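Local coordinates for ancillary protein 1 (Streptococcus pyogenes, PDB 2XI9) that acts as a pilus-presented adhesin whose internal thioester bond is required for efficient interaction with host cells, at residues N114-V120 / D320-R326; G194-Y200 / D297-I302; H215-I220 / A248-T253. All blocks are in the same frame, centred on the assembly; numbering follows the deposited sequence.

Interaction 1: residues N114-V120 / D320-R326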
loop_
_atom_site.group_PDB
_atom_site.type_symbol
_atom_site.label_atom_id
_atom_site.label_comp_id
_atom_site.label_asym_id
_atom_site.label_seq_id
_atom_site.Cartn_x
_atom_site.Cartn_y
_atom_site.Cartn_z
ATOM N N ASN A 114 -10.171 -1.266 -13.515
ATOM C CA ASN A 114 -9.607 -0.123 -12.806
ATOM C C ASN A 114 -8.751 -0.561 -11.606
ATOM O O ASN A 114 -9.258 -1.193 -10.689
ATOM C CB ASN A 114 -10.733 0.785 -12.349
ATOM C CG ASN A 114 -10.259 2.059 -11.711
ATOM O OD1 ASN A 114 -9.086 2.463 -11.799
ATOM N ND2 ASN A 114 -11.179 2.702 -11.030
ATOM N N PRO A 115 -7.445 -0.232 -11.626
ATOM C CA PRO A 115 -6.587 -0.583 -10.483
ATOM C C PRO A 115 -6.798 0.282 -9.275
ATOM O O PRO A 115 -6.366 -0.097 -8.183
ATOM C CB PRO A 115 -5.165 -0.374 -11.005
ATOM C CG PRO A 115 -5.289 0.365 -12.282
ATOM C CD PRO A 115 -6.708 0.407 -12.722
ATOM N N ASN A 116 -7.419 1.451 -9.443
ATOM C CA ASN A 116 -7.535 2.389 -8.362
ATOM C C ASN A 116 -8.929 2.383 -7.727
ATOM O O ASN A 116 -9.863 2.961 -8.249
ATOM C CB ASN A 116 -7.148 3.774 -8.862
ATOM C CG ASN A 116 -5.799 3.762 -9.555
ATOM O OD1 ASN A 116 -5.708 3.931 -10.772
ATOM N ND2 ASN A 116 -4.750 3.473 -8.790
ATOM N N LYS A 117 -9.024 1.720 -6.577
ATOM C CA LYS A 117 -10.227 1.627 -5.807
ATOM C C LYS A 117 -9.822 2.139 -4.430
ATOM O O LYS A 117 -8.916 1.611 -3.821
ATOM C CB LYS A 117 -10.722 0.183 -5.796
ATOM C CG LYS A 117 -11.060 -0.305 -7.221
ATOM C CD LYS A 117 -11.838 -1.606 -7.285
ATOM C CE LYS A 117 -13.365 -1.390 -7.232
ATOM N NZ LYS A 117 -13.854 -0.458 -8.268
ATOM N N GLU A 118 -10.449 3.226 -3.996
ATOM C CA GLU A 118 -10.028 3.927 -2.787
ATOM C C GLU A 118 -11.217 4.359 -1.951
ATOM O O GLU A 118 -12.309 4.518 -2.457
ATOM C CB GLU A 118 -9.172 5.138 -3.153
ATOM C CG GLU A 118 -8.013 4.808 -4.090
ATOM C CD GLU A 118 -7.133 6.016 -4.452
ATOM O OE1 GLU A 118 -7.451 7.169 -4.067
ATOM O OE2 GLU A 118 -6.128 5.776 -5.162
ATOM N N ILE A 119 -10.999 4.558 -0.656
ATOM C CA ILE A 119 -12.075 5.044 0.205
ATOM C C ILE A 119 -12.407 6.480 -0.166
ATOM O O ILE A 119 -11.570 7.204 -0.727
ATOM C CB ILE A 119 -11.748 4.967 1.689
ATOM C CG1 ILE A 119 -10.437 5.730 2.011
ATOM C CG2 ILE A 119 -11.675 3.478 2.115
ATOM C CD1 ILE A 119 -10.172 5.825 3.483
ATOM N N VAL A 120 -13.626 6.879 0.176
ATOM C CA VAL A 120 -14.142 8.166 -0.253
ATOM C C VAL A 120 -13.514 9.313 0.517
ATOM O O VAL A 120 -13.239 10.371 -0.070
ATOM C CB VAL A 120 -15.689 8.178 -0.127
ATOM C CG1 VAL A 120 -16.245 9.596 -0.095
ATOM C CG2 VAL A 120 -16.265 7.348 -1.271
ATOM N N ASP A 320 -15.995 -0.481 1.162
ATOM C CA ASP A 320 -15.800 0.958 1.347
ATOM C C ASP A 320 -14.975 1.574 0.219
ATOM O O ASP A 320 -14.732 2.784 0.205
ATOM C CB ASP A 320 -15.117 1.197 2.696
ATOM C CG ASP A 320 -14.418 -0.048 3.208
ATOM O OD1 ASP A 320 -13.588 -0.562 2.428
ATOM O OD2 ASP A 320 -14.726 -0.534 4.342
ATOM N N LEU A 321 -14.587 0.758 -0.743
ATOM C CA LEU A 321 -13.743 1.213 -1.824
ATOM C C LEU A 321 -14.650 1.630 -2.965
ATOM O O LEU A 321 -15.649 0.948 -3.238
ATOM C CB LEU A 321 -12.799 0.095 -2.270
ATOM C CG LEU A 321 -11.816 -0.417 -1.215
ATOM C CD1 LEU A 321 -10.854 -1.472 -1.799
ATOM C CD2 LEU A 321 -11.051 0.758 -0.669
ATOM N N VAL A 322 -14.322 2.760 -3.586
ATOM C CA VAL A 322 -15.045 3.227 -4.787
ATOM C C VAL A 322 -14.043 3.404 -5.926
ATOM O O VAL A 322 -12.826 3.504 -5.703
ATOM C CB VAL A 322 -15.853 4.539 -4.517
ATOM C CG1 VAL A 322 -16.818 4.353 -3.328
ATOM C CG2 VAL A 322 -14.919 5.711 -4.256
ATOM N N ASP A 323 -14.551 3.420 -7.150
ATOM C CA ASP A 323 -13.692 3.607 -8.324
ATOM C C ASP A 323 -13.154 5.008 -8.331
ATOM O O ASP A 323 -13.910 5.968 -8.222
ATOM C CB ASP A 323 -14.445 3.360 -9.624
ATOM C CG ASP A 323 -14.585 1.891 -9.936
ATOM O OD1 ASP A 323 -13.573 1.232 -10.261
ATOM O OD2 ASP A 323 -15.711 1.400 -9.832
ATOM N N ILE A 324 -11.842 5.098 -8.466
ATOM C CA ILE A 324 -11.129 6.338 -8.609
ATOM C C ILE A 324 -10.659 6.401 -10.041
ATOM O O ILE A 324 -10.185 5.408 -10.592
ATOM C CB ILE A 324 -9.914 6.390 -7.672
ATOM C CG1 ILE A 324 -10.348 6.242 -6.215
ATOM C CG2 ILE A 324 -9.100 7.685 -7.872
ATOM C CD1 ILE A 324 -11.517 7.057 -5.795
ATOM N N ILE A 325 -10.806 7.559 -10.676
ATOM C CA ILE A 325 -10.076 7.808 -11.899
ATOM C C ILE A 325 -8.891 8.621 -11.452
ATOM O O ILE A 325 -8.998 9.830 -11.158
ATOM C CB ILE A 325 -10.889 8.541 -12.960
ATOM C CG1 ILE A 325 -12.242 7.837 -13.201
ATOM C CG2 ILE A 325 -10.071 8.645 -14.263
ATOM C CD1 ILE A 325 -12.125 6.359 -13.540
ATOM N N ARG A 326 -7.748 7.957 -11.424
ATOM C CA ARG A 326 -6.522 8.526 -10.907
ATOM C C ARG A 326 -5.716 9.140 -12.067
ATOM O O ARG A 326 -5.530 8.508 -13.126
ATOM C CB ARG A 326 -5.760 7.424 -10.167
ATOM C CG ARG A 326 -4.742 7.882 -9.148
ATOM C CD ARG A 326 -4.541 6.904 -7.970
ATOM N NE ARG A 326 -3.143 6.971 -7.553
ATOM C CZ ARG A 326 -2.677 6.713 -6.341
ATOM N NH1 ARG A 326 -3.480 6.348 -5.334
ATOM N NH2 ARG A 326 -1.372 6.829 -6.135
HETATM O O HOH W 1 -7.916 5.130 -12.248
HETATM O O HOH W 2 -15.507 4.983 1.342
#

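Interaction 2: residues G194-Y200 / D297-I302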
loop_
_atom_site.group_PDB
_atom_site.type_symbol
_atom_site.label_atom_id
_atom_site.label_comp_id
_atom_site.label_asym_id
_atom_site.label_seq_id
_atom_site.Cartn_x
_atom_site.Cartn_y
_atom_site.Cartn_z
ATOM N N GLY A 194 -4.994 -3.119 -3.119
ATOM C CA GLY A 194 -3.602 -3.417 -3.322
ATOM C C GLY A 194 -3.307 -3.812 -4.755
ATOM O O GLY A 194 -2.975 -4.968 -5.051
ATOM N N ARG A 195 -3.478 -2.832 -5.631
ATOM C CA ARG A 195 -3.191 -2.929 -7.021
ATOM C C ARG A 195 -2.350 -1.671 -7.352
ATOM O O ARG A 195 -2.475 -0.628 -6.711
ATOM C CB ARG A 195 -4.464 -2.961 -7.864
ATOM C CG ARG A 195 -5.625 -3.903 -7.390
ATOM C CD ARG A 195 -6.877 -3.655 -8.205
ATOM N NE ARG A 195 -7.984 -4.541 -7.797
ATOM C CZ ARG A 195 -9.237 -4.452 -8.246
ATOM N NH1 ARG A 195 -9.601 -3.510 -9.103
ATOM N NH2 ARG A 195 -10.148 -5.325 -7.827
ATOM N N ASP A 196 -1.487 -1.769 -8.330
ATOM C CA ASP A 196 -0.712 -0.597 -8.750
ATOM C C ASP A 196 0.151 -0.113 -7.591
ATOM O O ASP A 196 0.129 1.071 -7.224
ATOM C CB ASP A 196 -1.668 0.509 -9.218
ATOM C CG ASP A 196 -0.970 1.652 -9.951
ATOM O OD1 ASP A 196 0.080 1.408 -10.610
ATOM O OD2 ASP A 196 -1.515 2.803 -9.863
ATOM N N LEU A 197 0.882 -1.050 -7.013
ATOM C CA LEU A 197 1.623 -0.856 -5.783
ATOM C C LEU A 197 3.116 -0.528 -6.031
ATOM O O LEU A 197 3.828 -0.103 -5.124
ATOM C CB LEU A 197 1.537 -2.100 -4.917
ATOM C CG LEU A 197 0.157 -2.486 -4.342
ATOM C CD1 LEU A 197 0.301 -3.611 -3.356
ATOM C CD2 LEU A 197 -0.451 -1.209 -3.692
ATOM N N PHE A 198 3.591 -0.804 -7.230
ATOM C CA PHE A 198 5.006 -0.645 -7.537
ATOM C C PHE A 198 5.483 0.767 -7.236
ATOM O O PHE A 198 6.600 0.958 -6.742
ATOM C CB PHE A 198 5.256 -0.941 -9.013
ATOM C CG PHE A 198 6.687 -1.178 -9.340
ATOM C CD1 PHE A 198 7.483 -0.168 -9.841
ATOM C CD2 PHE A 198 7.238 -2.433 -9.125
ATOM C CE1 PHE A 198 8.829 -0.421 -10.168
ATOM C CE2 PHE A 198 8.575 -2.684 -9.422
ATOM C CZ PHE A 198 9.359 -1.688 -9.955
ATOM N N LYS A 199 4.627 1.745 -7.542
ATOM C CA LYS A 199 4.923 3.157 -7.335
ATOM C C LYS A 199 5.251 3.516 -5.884
ATOM O O LYS A 199 5.880 4.556 -5.673
ATOM C CB LYS A 199 3.780 4.047 -7.820
ATOM C CG LYS A 199 2.488 3.881 -7.034
ATOM C CD LYS A 199 1.369 4.724 -7.575
ATOM C CE LYS A 199 1.042 4.414 -8.990
ATOM N NZ LYS A 199 -0.270 5.010 -9.388
ATOM N N TYR A 200 4.841 2.684 -4.911
ATOM C CA TYR A 200 5.115 2.973 -3.501
ATOM C C TYR A 200 6.473 2.491 -2.995
ATOM O O TYR A 200 6.835 2.777 -1.853
ATOM C CB TYR A 200 3.993 2.466 -2.605
ATOM C CG TYR A 200 2.658 2.977 -3.044
ATOM C CD1 TYR A 200 2.315 4.295 -2.855
ATOM C CD2 TYR A 200 1.749 2.148 -3.701
ATOM C CE1 TYR A 200 1.103 4.797 -3.297
ATOM C CE2 TYR A 200 0.529 2.626 -4.145
ATOM C CZ TYR A 200 0.207 3.959 -3.935
ATOM O OH TYR A 200 -0.992 4.448 -4.385
ATOM N N ASP A 297 -7.391 -10.044 -3.959
ATOM C CA ASP A 297 -7.059 -8.651 -3.696
ATOM C C ASP A 297 -6.785 -8.507 -2.188
ATOM O O ASP A 297 -7.320 -9.306 -1.402
ATOM C CB ASP A 297 -8.215 -7.730 -4.142
ATOM C CG ASP A 297 -8.179 -7.394 -5.629
ATOM O OD1 ASP A 297 -7.194 -6.748 -6.078
ATOM O OD2 ASP A 297 -9.138 -7.758 -6.328
ATOM N N LEU A 298 -5.946 -7.538 -1.823
ATOM C CA LEU A 298 -5.643 -7.207 -0.434
ATOM C C LEU A 298 -5.789 -5.722 -0.191
ATOM O O LEU A 298 -5.615 -4.909 -1.114
ATOM C CB LEU A 298 -4.203 -7.589 -0.118
ATOM C CG LEU A 298 -3.871 -9.072 -0.083
ATOM C CD1 LEU A 298 -2.374 -9.315 -0.102
ATOM C CD2 LEU A 298 -4.481 -9.695 1.118
ATOM N N ASP A 299 -6.066 -5.372 1.056
ATOM C CA ASP A 299 -6.046 -3.988 1.479
ATOM C C ASP A 299 -4.605 -3.436 1.510
ATOM O O ASP A 299 -3.649 -4.156 1.761
ATOM C CB ASP A 299 -6.639 -3.827 2.877
ATOM C CG ASP A 299 -8.124 -4.240 2.956
ATOM O OD1 ASP A 299 -8.885 -4.153 1.940
ATOM O OD2 ASP A 299 -8.550 -4.605 4.078
ATOM N N PHE A 300 -4.491 -2.135 1.302
ATOM C CA PHE A 300 -3.202 -1.421 1.346
ATOM C C PHE A 300 -3.522 -0.030 1.890
ATOM O O PHE A 300 -4.631 0.409 1.754
ATOM C CB PHE A 300 -2.605 -1.389 -0.053
ATOM C CG PHE A 300 -1.222 -0.813 -0.144
ATOM C CD1 PHE A 300 -1.023 0.523 -0.429
ATOM C CD2 PHE A 300 -0.114 -1.637 -0.021
ATOM C CE1 PHE A 300 0.279 1.036 -0.559
ATOM C CE2 PHE A 300 1.149 -1.134 -0.112
ATOM C CZ PHE A 300 1.357 0.223 -0.408
ATOM N N PHE A 301 -2.536 0.635 2.491
ATOM C CA PHE A 301 -2.713 1.883 3.226
ATOM C C PHE A 301 -1.568 2.847 2.981
ATOM O O PHE A 301 -0.415 2.487 3.087
ATOM C CB PHE A 301 -2.822 1.564 4.733
ATOM C CG PHE A 301 -3.898 0.522 5.066
ATOM C CD1 PHE A 301 -3.600 -0.831 5.087
ATOM C CD2 PHE A 301 -5.195 0.920 5.351
ATOM C CE1 PHE A 301 -4.560 -1.757 5.363
ATOM C CE2 PHE A 301 -6.191 -0.029 5.605
ATOM C CZ PHE A 301 -5.865 -1.355 5.640
ATOM N N ILE A 302 -1.910 4.087 2.670
ATOM C CA ILE A 302 -0.934 5.126 2.348
ATOM C C ILE A 302 -1.112 6.266 3.341
ATOM O O ILE A 302 -2.228 6.734 3.566
ATOM C CB ILE A 302 -1.142 5.716 0.934
ATOM C CG1 ILE A 302 -1.198 4.608 -0.098
ATOM C CG2 ILE A 302 -0.071 6.738 0.585
ATOM C CD1 ILE A 302 -0.318 3.581 0.140
HETATM O O HOH W 3 -5.037 -6.329 -4.287
#

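Interaction 3: residues H215-I220 / A248-T253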
loop_
_atom_site.group_PDB
_atom_site.type_symbol
_atom_site.label_atom_id
_atom_site.label_comp_id
_atom_site.label_asym_id
_atom_site.label_seq_id
_atom_site.Cartn_x
_atom_site.Cartn_y
_atom_site.Cartn_z
ATOM N N HIS A 215 4.400 -11.068 -6.619
ATOM C CA HIS A 215 5.339 -11.420 -5.535
ATOM C C HIS A 215 4.805 -11.056 -4.140
ATOM O O HIS A 215 4.855 -11.879 -3.176
ATOM C CB HIS A 215 6.723 -10.765 -5.777
ATOM C CG HIS A 215 7.454 -11.338 -6.954
ATOM N ND1 HIS A 215 8.482 -10.688 -7.618
ATOM C CD2 HIS A 215 7.293 -12.521 -7.585
ATOM C CE1 HIS A 215 8.920 -11.453 -8.599
ATOM N NE2 HIS A 215 8.224 -12.579 -8.600
ATOM N N ILE A 216 4.284 -9.843 -4.032
ATOM C CA ILE A 216 3.743 -9.364 -2.802
ATOM C C ILE A 216 2.539 -10.188 -2.320
ATOM O O ILE A 216 2.494 -10.586 -1.131
ATOM C CB ILE A 216 3.407 -7.816 -2.892
ATOM C CG1 ILE A 216 4.670 -6.975 -3.102
ATOM C CG2 ILE A 216 2.523 -7.394 -1.754
ATOM C CD1 ILE A 216 5.702 -7.053 -2.072
ATOM N N LYS A 217 1.608 -10.495 -3.224
ATOM C CA LYS A 217 0.430 -11.253 -2.869
ATOM C C LYS A 217 0.840 -12.642 -2.420
ATOM O O LYS A 217 0.202 -13.182 -1.549
ATOM C CB LYS A 217 -0.516 -11.404 -4.043
ATOM C CG LYS A 217 -1.261 -10.177 -4.404
ATOM C CD LYS A 217 -2.113 -10.491 -5.615
ATOM C CE LYS A 217 -2.989 -9.330 -6.005
ATOM N NZ LYS A 217 -3.735 -9.577 -7.307
ATOM N N LYS A 218 1.929 -13.203 -2.998
ATOM C CA LYS A 218 2.324 -14.572 -2.642
ATOM C C LYS A 218 3.044 -14.693 -1.292
ATOM O O LYS A 218 2.885 -15.702 -0.598
ATOM C CB LYS A 218 3.126 -15.228 -3.767
ATOM C CG LYS A 218 2.207 -15.580 -4.994
ATOM C CD LYS A 218 2.959 -15.890 -6.254
ATOM C CE LYS A 218 3.483 -17.304 -6.236
ATOM N NZ LYS A 218 4.436 -17.639 -7.381
ATOM N N VAL A 219 3.839 -13.693 -0.940
ATOM C CA VAL A 219 4.423 -13.588 0.384
ATOM C C VAL A 219 3.302 -13.534 1.435
ATOM O O VAL A 219 3.312 -14.315 2.396
ATOM C CB VAL A 219 5.360 -12.350 0.514
ATOM C CG1 VAL A 219 5.802 -12.095 1.970
ATOM C CG2 VAL A 219 6.635 -12.503 -0.370
ATOM N N ILE A 220 2.347 -12.632 1.233
ATOM C CA ILE A 220 1.222 -12.511 2.176
ATOM C C ILE A 220 0.450 -13.840 2.332
ATOM O O ILE A 220 0.171 -14.262 3.439
ATOM C CB ILE A 220 0.271 -11.403 1.800
ATOM C CG1 ILE A 220 0.952 -10.045 1.831
ATOM C CG2 ILE A 220 -0.974 -11.426 2.762
ATOM C CD1 ILE A 220 1.493 -9.613 3.175
ATOM N N ALA A 248 10.461 -10.866 4.011
ATOM C CA ALA A 248 10.152 -11.308 2.658
ATOM C C ALA A 248 9.515 -10.164 1.858
ATOM O O ALA A 248 9.823 -9.983 0.711
ATOM C CB ALA A 248 9.235 -12.542 2.673
ATOM N N ILE A 249 8.704 -9.347 2.510
ATOM C CA ILE A 249 8.174 -8.146 1.861
ATOM C C ILE A 249 9.330 -7.179 1.516
ATOM O O ILE A 249 9.420 -6.711 0.379
ATOM C CB ILE A 249 7.095 -7.455 2.738
ATOM C CG1 ILE A 249 5.808 -8.312 2.807
ATOM C CG2 ILE A 249 6.870 -5.974 2.244
ATOM C CD1 ILE A 249 5.052 -8.504 1.487
ATOM N N TYR A 250 10.228 -6.942 2.479
ATOM C CA TYR A 250 11.380 -6.069 2.265
ATOM C C TYR A 250 12.313 -6.572 1.153
ATOM O O TYR A 250 12.924 -5.770 0.465
ATOM C CB TYR A 250 12.180 -5.898 3.552
ATOM C CG TYR A 250 11.552 -5.040 4.637
ATOM C CD1 TYR A 250 10.591 -4.062 4.343
ATOM C CD2 TYR A 250 11.928 -5.197 5.945
ATOM C CE1 TYR A 250 10.053 -3.268 5.326
ATOM C CE2 TYR A 250 11.393 -4.377 6.959
ATOM C CZ TYR A 250 10.450 -3.428 6.634
ATOM O OH TYR A 250 9.923 -2.616 7.615
ATOM N N TYR A 251 12.419 -7.893 1.009
ATOM C CA TYR A 251 13.144 -8.503 -0.077
ATOM C C TYR A 251 12.707 -7.941 -1.437
ATOM O O TYR A 251 13.557 -7.664 -2.273
ATOM C CB TYR A 251 13.019 -10.041 -0.022
ATOM C CG TYR A 251 13.730 -10.762 -1.163
ATOM C CD1 TYR A 251 13.081 -11.027 -2.366
ATOM C CD2 TYR A 251 15.057 -11.125 -1.053
ATOM C CE1 TYR A 251 13.743 -11.662 -3.416
ATOM C CE2 TYR A 251 15.717 -11.773 -2.103
ATOM C CZ TYR A 251 15.052 -12.030 -3.272
ATOM O OH TYR A 251 15.709 -12.653 -4.313
ATOM N N PHE A 252 11.403 -7.729 -1.629
ATOM C CA PHE A 252 10.845 -7.229 -2.881
ATOM C C PHE A 252 10.725 -5.721 -2.888
ATOM O O PHE A 252 10.953 -5.124 -3.902
ATOM C CB PHE A 252 9.466 -7.866 -3.197
ATOM C CG PHE A 252 9.553 -9.351 -3.468
ATOM C CD1 PHE A 252 10.194 -9.812 -4.582
ATOM C CD2 PHE A 252 9.039 -10.270 -2.548
ATOM C CE1 PHE A 252 10.330 -11.224 -4.803
ATOM C CE2 PHE A 252 9.197 -11.655 -2.729
ATOM C CZ PHE A 252 9.811 -12.118 -3.860
ATOM N N THR A 253 10.346 -5.100 -1.776
ATOM C CA THR A 253 10.145 -3.622 -1.795
ATOM C C THR A 253 11.436 -2.770 -1.724
ATOM O O THR A 253 11.495 -1.638 -2.241
ATOM C CB THR A 253 9.212 -3.161 -0.658
ATOM O OG1 THR A 253 9.792 -3.475 0.616
ATOM C CG2 THR A 253 7.855 -3.821 -0.755
#

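Interaction 1: residues N114-V120 / D320-R326
E118 lays its side chain across I324 at about a right angle, with E118 CB 3.5 Å from I324 CG1, so that I324 CG1 sits against CB and CG of the glutamate. Beyond CG the glutamate runs extended (chi2 -179°), which carries OE2 to R326. R326 NH1 donates to E118 OE2 over 2.7 Å, the acceptor lying close to the guanidinium plane while the carboxylate stands nearly perpendicular to it. The other oxygen, OE1, is taken by R30 and Y32, and R326 is also paired with E328.

On the other face of the sheet, K117 and D323 lie side by side. The lysine chain bends at its last two torsions, bringing NZ to 2.6 Å from D323 OD1. N114 ND2 reaches the same oxygen on its anti lone pair, 2.9 Å away, and also donates to I324 O. E118 and V322 form an antiparallel hydrogen-bonded pair, joining strand 117-119 to the side of strand 321-329 away from strand 26-33.

Each buried carboxylate thus meets at least two donors, lysine and amide at D323, arginines and tyrosine at E118, which would probably keep both acids ionised and probably limits the rotation of both carboxylates.

Interaction 2: residues G194-Y200 / D297-I302
R195 and D297 meet in a side-on salt bridge: R195 NE donates to D297 OD1 at 2.9 Å and R195 NH2 to D297 OD2 at 3.0 Å. Both oxygens lie near the guanidinium plane, yet the carboxylate is tilted 39° against it, so both N-H groups approach its oxygens from above the carboxylate plane. The arginine chain is extended from CG to NE, and its NH1 forms a salt bridge with E113.

A main-chain bond and a bridging water lie alongside. G194 N donates to L298 O across 2.8 Å, and water 3 gives its protons to G194 O and D297 OD1 while accepting from L298 N. These links lie where the chain leaves strand 189-193, an outermost strand of the mixed sheet of the thioester domain, whose neighbour in that sheet is strand 299-303; the loop 194-200 folds back over the latter.

The remaining contacts are apolar. F300, with CG trans to its main-chain N (chi1 -174°), turns one ring face to L197, whose CD2 sits 3.6 Å from the ring centroid and almost on its normal. Y200 meets F300 obliquely, ring planes 36° apart, with Y200 CD2 3.6 Å from F300 CE1. I302 approaches the same face of the tyrosine ring, whereas CG of K199 occupies the opposite one; F161 meets the F300 ring edge-to-face.

Interaction 3: residues H215-I220 / A248-T253
F252 and V219 form the close part of this helix contact, together with A248. V219 CG1 presses on A248 CB at 3.5 Å and on I249 CD1 at 3.7 Å, while its second methyl, CG2, comes to the edge of the phenylalanine ring near its plane, 3.6 Å from F252 CE2. With CG1 trans to the main-chain N (chi1 171°), the two methyls of V219 are divided in this way between the small alanine and the aromatic ring. The ring of F252 is itself sandwiched: H215 CB lies over the centre of one face, 3.6 Å from the centroid in a CH-pi contact, and CD1 of Y251 lies over the other.

The two helices, 209-222 and 238-253, run antiparallel within the thioester domain, their local axes 9.8 Å apart and 173° between directions. Helix 274-288 closes one flank, where A287 touches V219 and V284 touches A248.

Away from this zone the packing is slacker. I216 CD1 reaches I249 CD1 at 3.9 Å and T253 CG2 at 4.1 Å, each by a single methyl, and I220 touches I249 only through the ends of their side chains. H215, by contrast, is the one partly exposed residue of those in contact yet still packs closely, its ND1 3.4 Å from F252 CE1. The imidazole is slid along the F252 ring, planes 29° apart, so the two barely overlap, and its ND1 is hydrogen-bonded to D206.

Along the sequence the contacts are nested, interaction 1 outermost and interaction 3 innermost; in space interaction 2 lies between the others, its centre about 12 Å from each of theirs. R195 joins interactions 1 and 2: besides its part in the latter, its NH1 lies 2.8 Å from N114 O in a weak hydrogen bond. Interactions 2 and 3 meet where L298 CD1 packs on I220 CG2 at 3.8 Å. Interactions 1 and 3 lie on opposite sides of the chain's centre and do not touch, their nearest atoms being about 10 Å apart. Near interaction 3, Y250 touches C160, the chain's sole cysteine and therefore probably the sulfur donor of the internal thioester.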